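Probable transcriptional regulatory protein aq_1575 (Aquifex aeolicus, PDB 1LFP) probably binds DNA and takes part in regulating transcription, as a member of the TACO1 family. Local coordinates at residues H6-K11 and V170-T175; V147-L152 and V164-E169; E182-L187 and V192-A197. One frame throughout, in Å; residues are numbered along the deposited sequence.

Interaction 1: residues H6-K11 and V170-T175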
ATOM      1  N   HIS A   6       2.739  -5.856 -12.911  1.00 81.18           N
ATOM      2  CA  HIS A   6       2.704  -6.813 -11.808  1.00 79.62           C
ATOM      3  C   HIS A   6       2.243  -6.272 -10.470  1.00 77.96           C
ATOM      4  O   HIS A   6       3.016  -5.780  -9.653  1.00 77.82           O
ATOM      5  CB  HIS A   6       4.044  -7.542 -11.684  1.00 78.52           C
ATOM      6  CG  HIS A   6       4.118  -8.765 -12.547  1.00 78.95           C
ATOM      7  ND1 HIS A   6       5.197  -9.625 -12.542  1.00 79.52           N
ATOM      8  CD2 HIS A   6       3.223  -9.287 -13.416  1.00 79.07           C
ATOM      9  CE1 HIS A   6       4.954 -10.625 -13.371  1.00 79.17           C
ATOM     10  NE2 HIS A   6       3.767 -10.446 -13.914  1.00 79.29           N
ATOM     11  N   TRP A   7       0.939  -6.395 -10.276  1.00 80.35           N
ATOM     12  CA  TRP A   7       0.236  -5.940  -9.095  1.00 78.89           C
ATOM     13  C   TRP A   7       0.105  -4.434  -8.981  1.00 80.07           C
ATOM     14  O   TRP A   7       0.953  -3.730  -8.436  1.00 79.53           O
ATOM     15  CB  TRP A   7       0.821  -6.559  -7.827  1.00 64.84           C
ATOM     16  CG  TRP A   7      -0.142  -7.575  -7.300  1.00 60.33           C
ATOM     17  CD1 TRP A   7      -0.817  -8.503  -8.039  1.00 59.09           C
ATOM     18  CD2 TRP A   7      -0.644  -7.692  -5.964  1.00 57.61           C
ATOM     19  NE1 TRP A   7      -1.713  -9.179  -7.257  1.00 57.04           N
ATOM     20  CE2 TRP A   7      -1.629  -8.705  -5.976  1.00 56.45           C
ATOM     21  CE3 TRP A   7      -0.361  -7.040  -4.758  1.00 56.08           C
ATOM     22  CZ2 TRP A   7      -2.337  -9.082  -4.830  1.00 55.21           C
ATOM     23  CZ3 TRP A   7      -1.065  -7.412  -3.614  1.00 54.54           C
ATOM     24  CH2 TRP A   7      -2.041  -8.423  -3.659  1.00 54.56           C
ATOM     25  N   ALA A   8      -1.011  -3.987  -9.538  1.00 75.21           N
ATOM     26  CA  ALA A   8      -1.451  -2.609  -9.602  1.00 78.14           C
ATOM     27  C   ALA A   8      -2.906  -2.857  -9.980  1.00 80.11           C
ATOM     28  O   ALA A   8      -3.553  -2.047 -10.644  1.00 80.65           O
ATOM     29  CB  ALA A   8      -0.725  -1.883 -10.717  1.00 80.36           C
ATOM     30  N   GLN A   9      -3.397  -4.015  -9.540  1.00 82.00           N
ATOM     31  CA  GLN A   9      -4.749  -4.467  -9.833  1.00 83.25           C
ATOM     32  C   GLN A   9      -5.837  -4.063  -8.862  1.00 83.84           C
ATOM     33  O   GLN A   9      -6.039  -4.702  -7.828  1.00 83.56           O
ATOM     34  CB  GLN A   9      -4.777  -5.985  -9.964  1.00 88.35           C
ATOM     35  CG  GLN A   9      -6.161  -6.532 -10.270  1.00 89.79           C
ATOM     36  CD  GLN A   9      -6.203  -8.044 -10.282  1.00 90.70           C
ATOM     37  OE1 GLN A   9      -7.207  -8.642 -10.660  1.00 91.90           O
ATOM     38  NE2 GLN A   9      -5.110  -8.672  -9.860  1.00 91.60           N
ATOM     39  N   ILE A  10      -6.532  -2.986  -9.186  1.00 86.03           N
ATOM     40  CA  ILE A  10      -7.668  -2.494  -8.438  1.00 86.73           C
ATOM     41  C   ILE A  10      -8.817  -2.768  -9.379  1.00 87.45           C
ATOM     42  O   ILE A  10      -9.912  -2.211  -9.240  1.00 87.40           O
ATOM     43  CB  ILE A  10      -7.527  -1.014  -8.083  1.00 87.07           C
ATOM     44  CG1 ILE A  10      -7.297  -0.203  -9.365  1.00 86.93           C
ATOM     45  CG2 ILE A  10      -6.408  -0.782  -7.082  1.00 86.55           C
ATOM     46  CD1 ILE A  10      -7.117   1.280  -9.115  1.00 86.32           C
ATOM     47  N   LYS A  11      -8.566  -3.640 -10.377  1.00 91.25           N
ATOM     48  CA  LYS A  11      -9.606  -4.053 -11.346  1.00 92.51           C
ATOM     49  C   LYS A  11      -9.989  -2.999 -12.397  1.00 92.72           C
ATOM     50  O   LYS A  11     -10.397  -3.323 -13.506  1.00 92.49           O
ATOM     51  CB  LYS A  11     -10.871  -4.425 -10.598  1.00 91.57           C
ATOM     52  CG  LYS A  11     -10.820  -5.756  -9.884  1.00 92.03           C
ATOM     53  CD  LYS A  11     -11.921  -5.831  -8.830  1.00 92.49           C
ATOM     54  CE  LYS A  11     -11.873  -4.642  -7.896  1.00 92.61           C
ATOM     55  NZ  LYS A  11     -10.520  -4.447  -7.303  1.00 92.04           N
ATOM     56  N   VAL A 170      -3.715   2.720 -13.602  1.00 48.29           N
ATOM     57  CA  VAL A 170      -2.894   3.623 -12.834  1.00 43.02           C
ATOM     58  C   VAL A 170      -1.430   3.537 -13.220  1.00 40.18           C
ATOM     59  O   VAL A 170      -0.912   2.488 -13.636  1.00 38.60           O
ATOM     60  CB  VAL A 170      -3.065   3.374 -11.314  1.00 42.46           C
ATOM     61  CG1 VAL A 170      -2.531   1.992 -10.929  1.00 42.54           C
ATOM     62  CG2 VAL A 170      -2.361   4.453 -10.539  1.00 40.95           C
ATOM     63  N   HIS A 171      -0.768   4.673 -13.112  1.00 32.51           N
ATOM     64  CA  HIS A 171       0.643   4.745 -13.420  1.00 29.19           C
ATOM     65  C   HIS A 171       1.291   4.773 -12.059  1.00 26.09           C
ATOM     66  O   HIS A 171       0.736   5.319 -11.122  1.00 26.19           O
ATOM     67  CB  HIS A 171       0.931   6.010 -14.223  1.00 28.94           C
ATOM     68  CG  HIS A 171       0.232   6.050 -15.552  1.00 31.93           C
ATOM     69  ND1 HIS A 171       0.256   4.992 -16.437  1.00 33.44           N
ATOM     70  CD2 HIS A 171      -0.453   7.042 -16.171  1.00 31.79           C
ATOM     71  CE1 HIS A 171      -0.378   5.335 -17.545  1.00 34.47           C
ATOM     72  NE2 HIS A 171      -0.817   6.576 -17.411  1.00 31.87           N
ATOM     73  N   ILE A 172       2.447   4.137 -11.940  1.00 25.14           N
ATOM     74  CA  ILE A 172       3.146   4.077 -10.682  1.00 23.87           C
ATOM     75  C   ILE A 172       4.496   4.751 -10.760  1.00 23.62           C
ATOM     76  O   ILE A 172       5.280   4.498 -11.669  1.00 24.85           O
ATOM     77  CB  ILE A 172       3.366   2.627 -10.270  1.00 33.55           C
ATOM     78  CG1 ILE A 172       2.017   1.977  -9.965  1.00 35.57           C
ATOM     79  CG2 ILE A 172       4.339   2.561  -9.111  1.00 34.91           C
ATOM     80  CD1 ILE A 172       2.096   0.459  -9.825  1.00 34.47           C
ATOM     81  N   ILE A 173       4.790   5.576  -9.761  1.00 21.71           N
ATOM     82  CA  ILE A 173       6.055   6.276  -9.717  1.00 22.70           C
ATOM     83  C   ILE A 173       6.725   5.965  -8.406  1.00 21.70           C
ATOM     84  O   ILE A 173       6.101   6.081  -7.351  1.00 21.60           O
ATOM     85  CB  ILE A 173       5.838   7.796  -9.826  1.00 23.26           C
ATOM     86  CG1 ILE A 173       5.354   8.129 -11.242  1.00 25.85           C
ATOM     87  CG2 ILE A 173       7.154   8.554  -9.509  1.00 26.29           C
ATOM     88  CD1 ILE A 173       4.866   9.565 -11.411  1.00 25.67           C
ATOM     89  N   TYR A 174       7.986   5.529  -8.468  1.00 21.48           N
ATOM     90  CA  TYR A 174       8.715   5.237  -7.247  1.00 20.30           C
ATOM     91  C   TYR A 174       9.709   6.323  -6.987  1.00 20.19           C
ATOM     92  O   TYR A 174      10.277   6.883  -7.928  1.00 22.30           O
ATOM     93  CB  TYR A 174       9.497   3.936  -7.360  1.00 20.07           C
ATOM     94  CG  TYR A 174       8.649   2.724  -7.277  1.00 19.16           C
ATOM     95  CD1 TYR A 174       8.318   2.187  -6.040  1.00 19.99           C
ATOM     96  CD2 TYR A 174       8.202   2.080  -8.415  1.00 23.32           C
ATOM     97  CE1 TYR A 174       7.582   1.054  -5.934  1.00 21.05           C
ATOM     98  CE2 TYR A 174       7.450   0.912  -8.319  1.00 22.56           C
ATOM     99  CZ  TYR A 174       7.150   0.407  -7.070  1.00 24.49           C
ATOM    100  OH  TYR A 174       6.451  -0.765  -6.936  1.00 27.04           O
ATOM    101  N   THR A 175       9.962   6.589  -5.711  1.00 18.08           N
ATOM    102  CA  THR A 175      10.909   7.640  -5.352  1.00 19.18           C
ATOM    103  C   THR A 175      11.811   7.189  -4.211  1.00 17.76           C
ATOM    104  O   THR A 175      11.591   6.124  -3.632  1.00 17.60           O
ATOM    105  CB  THR A 175      10.170   8.908  -4.850  1.00 19.58           C
ATOM    106  OG1 THR A 175       9.832   8.758  -3.467  1.00 19.46           O
ATOM    107  CG2 THR A 175       8.874   9.120  -5.648  1.00 24.17           C
TER

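Interaction 2: residues V147-L152 and V164-E169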
ATOM      1  N   VAL A 147      -4.445  11.249 -17.420  1.00 44.05           N
ATOM      2  CA  VAL A 147      -3.208  11.747 -18.012  1.00 45.06           C
ATOM      3  C   VAL A 147      -2.889  11.018 -19.306  1.00 46.03           C
ATOM      4  O   VAL A 147      -3.785  10.691 -20.080  1.00 46.56           O
ATOM      5  CB  VAL A 147      -2.013  11.591 -17.056  1.00 38.61           C
ATOM      6  CG1 VAL A 147      -2.283  12.336 -15.747  1.00 38.20           C
ATOM      7  CG2 VAL A 147      -1.746  10.119 -16.798  1.00 39.05           C
ATOM      8  N   SER A 148      -1.610  10.757 -19.533  1.00 51.43           N
ATOM      9  CA  SER A 148      -1.175  10.084 -20.743  1.00 53.29           C
ATOM     10  C   SER A 148       0.096   9.322 -20.433  1.00 54.59           C
ATOM     11  O   SER A 148       0.807   9.654 -19.483  1.00 53.90           O
ATOM     12  CB  SER A 148      -0.912  11.128 -21.819  1.00 47.82           C
ATOM     13  OG  SER A 148      -1.575  12.335 -21.477  1.00 49.24           O
ATOM     14  N   GLU A 149       0.380   8.287 -21.214  1.00 50.99           N
ATOM     15  CA  GLU A 149       1.594   7.525 -20.980  1.00 53.09           C
ATOM     16  C   GLU A 149       2.754   8.473 -21.228  1.00 52.50           C
ATOM     17  O   GLU A 149       3.646   8.614 -20.394  1.00 53.01           O
ATOM     18  CB  GLU A 149       1.704   6.341 -21.944  1.00 61.59           C
ATOM     19  CG  GLU A 149       1.422   4.976 -21.348  1.00 65.39           C
ATOM     20  CD  GLU A 149      -0.058   4.709 -21.174  1.00 68.31           C
ATOM     21  OE1 GLU A 149      -0.700   5.413 -20.367  1.00 70.70           O
ATOM     22  OE2 GLU A 149      -0.583   3.799 -21.851  1.00 69.96           O
ATOM     23  N   GLU A 150       2.704   9.155 -22.370  1.00 47.58           N
ATOM     24  CA  GLU A 150       3.766  10.062 -22.781  1.00 45.38           C
ATOM     25  C   GLU A 150       4.040  11.248 -21.861  1.00 44.67           C
ATOM     26  O   GLU A 150       5.166  11.436 -21.404  1.00 42.92           O
ATOM     27  CB  GLU A 150       3.489  10.582 -24.190  1.00 51.30           C
ATOM     28  CG  GLU A 150       4.664  11.340 -24.796  1.00 51.42           C
ATOM     29  CD  GLU A 150       4.321  12.008 -26.113  1.00 51.53           C
ATOM     30  OE1 GLU A 150       5.224  12.615 -26.727  1.00 52.55           O
ATOM     31  OE2 GLU A 150       3.149  11.928 -26.534  1.00 52.42           O
ATOM     32  N   GLU A 151       3.010  12.055 -21.615  1.00 42.32           N
ATOM     33  CA  GLU A 151       3.138  13.238 -20.773  1.00 41.15           C
ATOM     34  C   GLU A 151       3.633  12.888 -19.387  1.00 39.40           C
ATOM     35  O   GLU A 151       4.517  13.550 -18.841  1.00 38.95           O
ATOM     36  CB  GLU A 151       1.786  13.950 -20.662  1.00 54.29           C
ATOM     37  CG  GLU A 151       1.651  14.814 -19.429  1.00 56.23           C
ATOM     38  CD  GLU A 151       0.275  14.702 -18.789  1.00 57.91           C
ATOM     39  OE1 GLU A 151       0.181  14.894 -17.556  1.00 59.15           O
ATOM     40  OE2 GLU A 151      -0.709  14.428 -19.513  1.00 58.32           O
ATOM     41  N   LEU A 152       3.057  11.840 -18.822  1.00 37.59           N
ATOM     42  CA  LEU A 152       3.425  11.419 -17.499  1.00 34.19           C
ATOM     43  C   LEU A 152       4.840  10.867 -17.428  1.00 33.63           C
ATOM     44  O   LEU A 152       5.581  11.151 -16.478  1.00 30.67           O
ATOM     45  CB  LEU A 152       2.463  10.363 -17.002  1.00 44.77           C
ATOM     46  CG  LEU A 152       2.838  10.006 -15.571  1.00 44.81           C
ATOM     47  CD1 LEU A 152       2.229  11.034 -14.622  1.00 43.79           C
ATOM     48  CD2 LEU A 152       2.377   8.609 -15.258  1.00 45.04           C
ATOM     49  N   VAL A 164       9.602   4.267 -13.094  1.00 33.48           N
ATOM     50  CA  VAL A 164       8.226   4.508 -13.523  1.00 34.18           C
ATOM     51  C   VAL A 164       7.656   3.344 -14.308  1.00 35.80           C
ATOM     52  O   VAL A 164       8.337   2.736 -15.132  1.00 34.65           O
ATOM     53  CB  VAL A 164       8.131   5.748 -14.396  1.00 39.94           C
ATOM     54  CG1 VAL A 164       8.547   6.970 -13.594  1.00 37.73           C
ATOM     55  CG2 VAL A 164       9.038   5.572 -15.608  1.00 40.04           C
ATOM     56  N   GLN A 165       6.404   3.022 -14.046  1.00 34.77           N
ATOM     57  CA  GLN A 165       5.776   1.943 -14.784  1.00 36.69           C
ATOM     58  C   GLN A 165       4.338   2.296 -15.141  1.00 36.69           C
ATOM     59  O   GLN A 165       3.498   2.444 -14.268  1.00 36.33           O
ATOM     60  CB  GLN A 165       5.841   0.633 -13.988  1.00 46.13           C
ATOM     61  CG  GLN A 165       5.293   0.677 -12.579  1.00 47.08           C
ATOM     62  CD  GLN A 165       5.553  -0.626 -11.841  1.00 47.90           C
ATOM     63  OE1 GLN A 165       6.702  -0.969 -11.560  1.00 48.01           O
ATOM     64  NE2 GLN A 165       4.488  -1.365 -11.535  1.00 49.20           N
ATOM     65  N   PRO A 166       4.045   2.435 -16.446  1.00 44.75           N
ATOM     66  CA  PRO A 166       2.688   2.777 -16.884  1.00 45.20           C
ATOM     67  C   PRO A 166       1.703   1.712 -16.431  1.00 46.73           C
ATOM     68  O   PRO A 166       2.100   0.592 -16.099  1.00 47.98           O
ATOM     69  CB  PRO A 166       2.808   2.822 -18.409  1.00 40.96           C
ATOM     70  CG  PRO A 166       4.277   3.053 -18.664  1.00 40.97           C
ATOM     71  CD  PRO A 166       4.922   2.193 -17.605  1.00 41.53           C
ATOM     72  N   GLY A 167       0.423   2.066 -16.427  1.00 46.75           N
ATOM     73  CA  GLY A 167      -0.620   1.142 -16.028  1.00 49.51           C
ATOM     74  C   GLY A 167      -1.865   1.337 -16.876  1.00 51.07           C
ATOM     75  O   GLY A 167      -2.043   2.375 -17.512  1.00 51.47           O
ATOM     76  N   GLU A 168      -2.731   0.332 -16.895  1.00 59.02           N
ATOM     77  CA  GLU A 168      -3.957   0.406 -17.681  1.00 59.99           C
ATOM     78  C   GLU A 168      -4.959   1.284 -16.965  1.00 59.58           C
ATOM     79  O   GLU A 168      -5.823   1.902 -17.576  1.00 59.72           O
ATOM     80  CB  GLU A 168      -4.553  -0.994 -17.863  1.00 59.21           C
ATOM     81  CG  GLU A 168      -4.022  -1.769 -19.056  1.00 62.90           C
ATOM     82  CD  GLU A 168      -4.448  -1.163 -20.385  1.00 64.91           C
ATOM     83  OE1 GLU A 168      -4.200  -1.799 -21.431  1.00 66.49           O
ATOM     84  OE2 GLU A 168      -5.030  -0.054 -20.388  1.00 66.81           O
ATOM     85  N   GLU A 169      -4.822   1.324 -15.648  1.00 48.75           N
ATOM     86  CA  GLU A 169      -5.710   2.082 -14.790  1.00 47.90           C
ATOM     87  C   GLU A 169      -4.922   3.102 -13.986  1.00 45.22           C
ATOM     88  O   GLU A 169      -5.393   4.199 -13.701  1.00 45.13           O
ATOM     89  CB  GLU A 169      -6.407   1.112 -13.851  1.00 58.54           C
ATOM     90  CG  GLU A 169      -5.479   0.003 -13.388  1.00 62.81           C
ATOM     91  CD  GLU A 169      -6.236  -1.227 -12.948  1.00 64.84           C
ATOM     92  OE1 GLU A 169      -5.593  -2.236 -12.572  1.00 65.72           O
ATOM     93  OE2 GLU A 169      -7.484  -1.180 -12.983  1.00 66.68           O
TER

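Interaction 3: residues E182-L187 and V192-A197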
ATOM      1  N   GLU A 182       8.321  15.451  -1.573  1.00 23.70           N
ATOM      2  CA  GLU A 182       8.902  16.493  -2.397  1.00 24.04           C
ATOM      3  C   GLU A 182       8.544  16.194  -3.823  1.00 23.90           C
ATOM      4  O   GLU A 182       8.220  17.098  -4.589  1.00 23.85           O
ATOM      5  CB  GLU A 182      10.415  16.523  -2.223  1.00 37.55           C
ATOM      6  CG  GLU A 182      11.083  17.705  -2.879  1.00 43.69           C
ATOM      7  CD  GLU A 182      12.591  17.662  -2.724  1.00 48.48           C
ATOM      8  OE1 GLU A 182      13.089  17.882  -1.597  1.00 51.48           O
ATOM      9  OE2 GLU A 182      13.276  17.394  -3.730  1.00 51.13           O
ATOM     10  N   VAL A 183       8.624  14.914  -4.200  1.00 22.10           N
ATOM     11  CA  VAL A 183       8.273  14.532  -5.562  1.00 18.60           C
ATOM     12  C   VAL A 183       6.766  14.726  -5.813  1.00 18.26           C
ATOM     13  O   VAL A 183       6.358  15.234  -6.848  1.00 18.71           O
ATOM     14  CB  VAL A 183       8.690  13.070  -5.819  1.00 18.73           C
ATOM     15  CG1 VAL A 183       8.062  12.539  -7.098  1.00 18.78           C
ATOM     16  CG2 VAL A 183      10.209  13.018  -5.905  1.00 20.00           C
ATOM     17  N   LYS A 184       5.946  14.336  -4.843  1.00 17.09           N
ATOM     18  CA  LYS A 184       4.513  14.470  -4.949  1.00 17.18           C
ATOM     19  C   LYS A 184       4.180  15.934  -5.233  1.00 19.91           C
ATOM     20  O   LYS A 184       3.416  16.247  -6.156  1.00 19.43           O
ATOM     21  CB  LYS A 184       3.839  14.073  -3.626  1.00 19.42           C
ATOM     22  CG  LYS A 184       2.326  14.329  -3.588  1.00 21.13           C
ATOM     23  CD  LYS A 184       1.781  13.836  -2.232  1.00 22.98           C
ATOM     24  CE  LYS A 184       0.294  14.032  -2.122  1.00 26.49           C
ATOM     25  NZ  LYS A 184      -0.080  15.425  -1.768  1.00 29.31           N
ATOM     26  N   GLU A 185       4.782  16.810  -4.426  1.00 22.72           N
ATOM     27  CA  GLU A 185       4.569  18.264  -4.537  1.00 25.01           C
ATOM     28  C   GLU A 185       4.955  18.779  -5.925  1.00 25.00           C
ATOM     29  O   GLU A 185       4.203  19.511  -6.583  1.00 23.10           O
ATOM     30  CB  GLU A 185       5.407  18.976  -3.476  1.00 40.97           C
ATOM     31  CG  GLU A 185       4.954  20.382  -3.185  1.00 49.23           C
ATOM     32  CD  GLU A 185       4.323  20.507  -1.809  1.00 52.89           C
ATOM     33  OE1 GLU A 185       5.058  20.373  -0.800  1.00 55.91           O
ATOM     34  OE2 GLU A 185       3.095  20.731  -1.739  1.00 54.78           O
ATOM     35  N   ASN A 186       6.128  18.374  -6.388  1.00 25.04           N
ATOM     36  CA  ASN A 186       6.594  18.807  -7.703  1.00 24.22           C
ATOM     37  C   ASN A 186       5.735  18.297  -8.842  1.00 23.49           C
ATOM     38  O   ASN A 186       5.608  18.957  -9.878  1.00 22.28           O
ATOM     39  CB  ASN A 186       8.047  18.383  -7.881  1.00 32.25           C
ATOM     40  CG  ASN A 186       9.002  19.252  -7.081  1.00 34.49           C
ATOM     41  OD1 ASN A 186      10.130  18.859  -6.804  1.00 38.49           O
ATOM     42  ND2 ASN A 186       8.552  20.451  -6.719  1.00 37.75           N
ATOM     43  N   LEU A 187       5.162  17.103  -8.671  1.00 19.21           N
ATOM     44  CA  LEU A 187       4.290  16.544  -9.695  1.00 17.68           C
ATOM     45  C   LEU A 187       2.945  17.289  -9.686  1.00 18.45           C
ATOM     46  O   LEU A 187       2.384  17.575 -10.730  1.00 17.04           O
ATOM     47  CB  LEU A 187       4.000  15.054  -9.438  1.00 18.39           C
ATOM     48  CG  LEU A 187       5.171  14.121  -9.785  1.00 15.45           C
ATOM     49  CD1 LEU A 187       4.882  12.708  -9.213  1.00 16.31           C
ATOM     50  CD2 LEU A 187       5.398  14.092 -11.354  1.00 15.22           C
ATOM     51  N   VAL A 192      -0.082  17.158 -12.464  1.00 23.35           N
ATOM     52  CA  VAL A 192      -0.354  15.731 -12.344  1.00 21.67           C
ATOM     53  C   VAL A 192      -1.198  15.387 -11.117  1.00 21.32           C
ATOM     54  O   VAL A 192      -0.824  15.741  -9.999  1.00 20.80           O
ATOM     55  CB  VAL A 192       0.970  14.928 -12.236  1.00 20.57           C
ATOM     56  CG1 VAL A 192       0.659  13.404 -12.292  1.00 25.92           C
ATOM     57  CG2 VAL A 192       1.929  15.320 -13.337  1.00 22.75           C
ATOM     58  N   PRO A 193      -2.357  14.731 -11.311  1.00 21.83           N
ATOM     59  CA  PRO A 193      -3.211  14.356 -10.178  1.00 23.41           C
ATOM     60  C   PRO A 193      -2.594  13.178  -9.407  1.00 23.71           C
ATOM     61  O   PRO A 193      -2.061  12.247 -10.014  1.00 25.16           O
ATOM     62  CB  PRO A 193      -4.520  13.975 -10.846  1.00 36.23           C
ATOM     63  CG  PRO A 193      -4.079  13.410 -12.146  1.00 38.09           C
ATOM     64  CD  PRO A 193      -2.969  14.340 -12.589  1.00 33.78           C
ATOM     65  N   ILE A 194      -2.688  13.199  -8.078  1.00 24.00           N
ATOM     66  CA  ILE A 194      -2.110  12.124  -7.283  1.00 25.32           C
ATOM     67  C   ILE A 194      -3.225  11.316  -6.643  1.00 27.94           C
ATOM     68  O   ILE A 194      -4.053  11.886  -5.940  1.00 29.46           O
ATOM     69  CB  ILE A 194      -1.249  12.674  -6.152  1.00 25.80           C
ATOM     70  CG1 ILE A 194      -0.164  13.586  -6.710  1.00 25.56           C
ATOM     71  CG2 ILE A 194      -0.692  11.505  -5.318  1.00 23.30           C
ATOM     72  CD1 ILE A 194       0.694  12.954  -7.791  1.00 22.84           C
ATOM     73  N   GLU A 195      -3.233  10.006  -6.875  1.00 29.58           N
ATOM     74  CA  GLU A 195      -4.257   9.158  -6.284  1.00 32.36           C
ATOM     75  C   GLU A 195      -3.774   8.655  -4.932  1.00 32.29           C
ATOM     76  O   GLU A 195      -4.545   8.601  -3.980  1.00 30.80           O
ATOM     77  CB  GLU A 195      -4.586   7.986  -7.196  1.00 49.09           C
ATOM     78  CG  GLU A 195      -5.685   7.098  -6.665  1.00 55.07           C
ATOM     79  CD  GLU A 195      -6.165   6.093  -7.692  1.00 59.00           C
ATOM     80  OE1 GLU A 195      -6.765   6.521  -8.707  1.00 61.48           O
ATOM     81  OE2 GLU A 195      -5.939   4.880  -7.490  1.00 60.89           O
ATOM     82  N   LYS A 196      -2.498   8.292  -4.854  1.00 30.18           N
ATOM     83  CA  LYS A 196      -1.907   7.817  -3.601  1.00 28.80           C
ATOM     84  C   LYS A 196      -0.438   8.160  -3.563  1.00 24.84           C
ATOM     85  O   LYS A 196       0.210   8.147  -4.606  1.00 21.22           O
ATOM     86  CB  LYS A 196      -2.015   6.294  -3.460  1.00 41.68           C
ATOM     87  CG  LYS A 196      -3.427   5.736  -3.370  1.00 46.68           C
ATOM     88  CD  LYS A 196      -3.380   4.251  -2.975  1.00 52.24           C
ATOM     89  CE  LYS A 196      -4.776   3.668  -2.799  1.00 55.25           C
ATOM     90  NZ  LYS A 196      -4.742   2.275  -2.268  1.00 58.74           N
ATOM     91  N   ALA A 197       0.057   8.433  -2.355  1.00 21.44           N
ATOM     92  CA  ALA A 197       1.460   8.748  -2.079  1.00 22.16           C
ATOM     93  C   ALA A 197       1.801   8.119  -0.727  1.00 21.57           C
ATOM     94  O   ALA A 197       1.324   8.557   0.321  1.00 22.96           O
ATOM     95  CB  ALA A 197       1.677  10.271  -2.027  1.00 20.03           C
TER

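Interaction 1: residues H6-K11 and V170-T175
A8, in the N-terminal loop ahead of helix 21-39, packs against V170 and I172 on one face of an antiparallel four-stranded sheet; the βαββαβ order of its elements and its 2-3-1-4 strand order match a ferredoxin-like fold. Strand 170-175 is an inner strand there. H171 and I173 send their side chains to the other face, onto helix 149-159, so the loop meets the face that this helix leaves uncovered. The contact is small, 136 Å² summed over both sides, and rests mainly on the A8 methyl. A8 CB approaches the end of I172, with I172 CD1 3.8 Å away. I172 reaches that far because its CG1-CD1 arm is extended, with CD1 anti to CA (chi2 168°). V170 offers a looser neighbour: its CG1 stands 4.3 Å from A8 CB and 4.2 Å from A8 O. That methyl lies between the backbone N and the carbonyl carbon of V170 (chi1 66°), which turns it to the loop. I10 also directs its CB at the strand, and its side chain touches E169. Within the same loop, H6 NE2 is hydrogen-bonded to I240 O and W7 meets F238 edge to face. No hydrogen bond joins the two segments, so van der Waals packing of methyl groups, with little directional preference, holds them to each other.

Interaction 2: residues V147-L152 and V164-E169
E149, in the first turn of helix 149-159, sets its CG methylene against P166 CB, at the bend where strand 163-165 gives way to the hairpin loop leading into strand 170-175. The helix and strand 163-165 belong to the first β-α-β unit of a domain of ferredoxin-like topology, and the loop joins that strand to the next. The packed part is narrow. E149 CG rests 3.9 Å from P166 CB, and the two side chains cross at about a right angle, which keeps the touch local. The first torsion of E149 places CG at the proline; the bend at chi2 (78°) then turns the carboxylate toward G167. On the inner side the patch continues into the domain: P166 also touches L153, and E149, V147 and L152 all touch H171, whose ND1 is hydrogen-bonded to G167 N. The outer side is loose by comparison. Both E149 and P166 are exposed, the total buried area is 94 Å², and no hydrogen bond crosses. E149 OE1 comes only to 4.4 Å from G167 O, a pair of acceptors without a bond. Farther out, E149 OE2 and E168 OE2 are 6.1 Å apart, like charges whose charged atoms are not in contact. The helix start is tied within its own segment instead: S148, at the N-cap position, makes no capping bond with its side chain, and its OG donates to E151 OE2 at 3.0 Å, meeting that oxygen on the anti side and 32° out of the carboxylate plane.

Interaction 3: residues E182-L187 and V192-A197
L187 and K184 on helix 180-188 face V192, I194 and A197, which lie on the return from that helix into edge strand 196-203; this is the closing α-to-β connection of the domain of ferredoxin-like topology. One hydrogen bond crosses the contact: V192 N donates to L187 O at 3.0 Å, with an N-H...O angle of 150°. The two segments bury 272 Å² in sum, and the remaining contacts are apolar. Near the bond, V192 CB sits 4.1 Å from L187 CB, and V192 CG2 packs at 4.2 Å against L187 CD2. I194 takes the next place, its CD1 reaching L187 CB and its CG1 coming to 4.1 Å from K184 CG. The third group is the lysine stem. K184 starts with CG anti to the backbone N (chi1 174°) and stays extended through CD and CE, which carries CD to 3.6 Å from the methyl carbon CB of A197. Only at the last torsion does the chain turn, and NZ then forms a salt bridge with E54 on helix 47-58. On the strand side, a classic beta bulge places E195 and K196 together opposite E141, between I194 and A197. K184 thus divides its work: the methylenes complete an apolar surface between helix and strand, while the ammonium is probably stabilised by E54, linking this layer to the neighbouring helix.

How the interactions relate
All three contacts converge on the same four-stranded sheet. Interactions 1 and 2 have centres about 10 Å apart and share the hairpin of strands 163-165 and 170-175, joined where Q165 N and I172 O lie 3.0 Å apart in a probable hydrogen bond. The centre of interaction 3 lies about 14 Å from the centres of the other two. It meets interaction 1 through I173 CD1 and L187 CD1, 3.8 Å apart, and interaction 2 through L152 CD1 and V192 CG1, 3.7 Å apart. Interactions 2 and 3 join the two helices of the domain to the connections at the ends of its strands, whereas interaction 1 brings in the N-terminal loop on the other face.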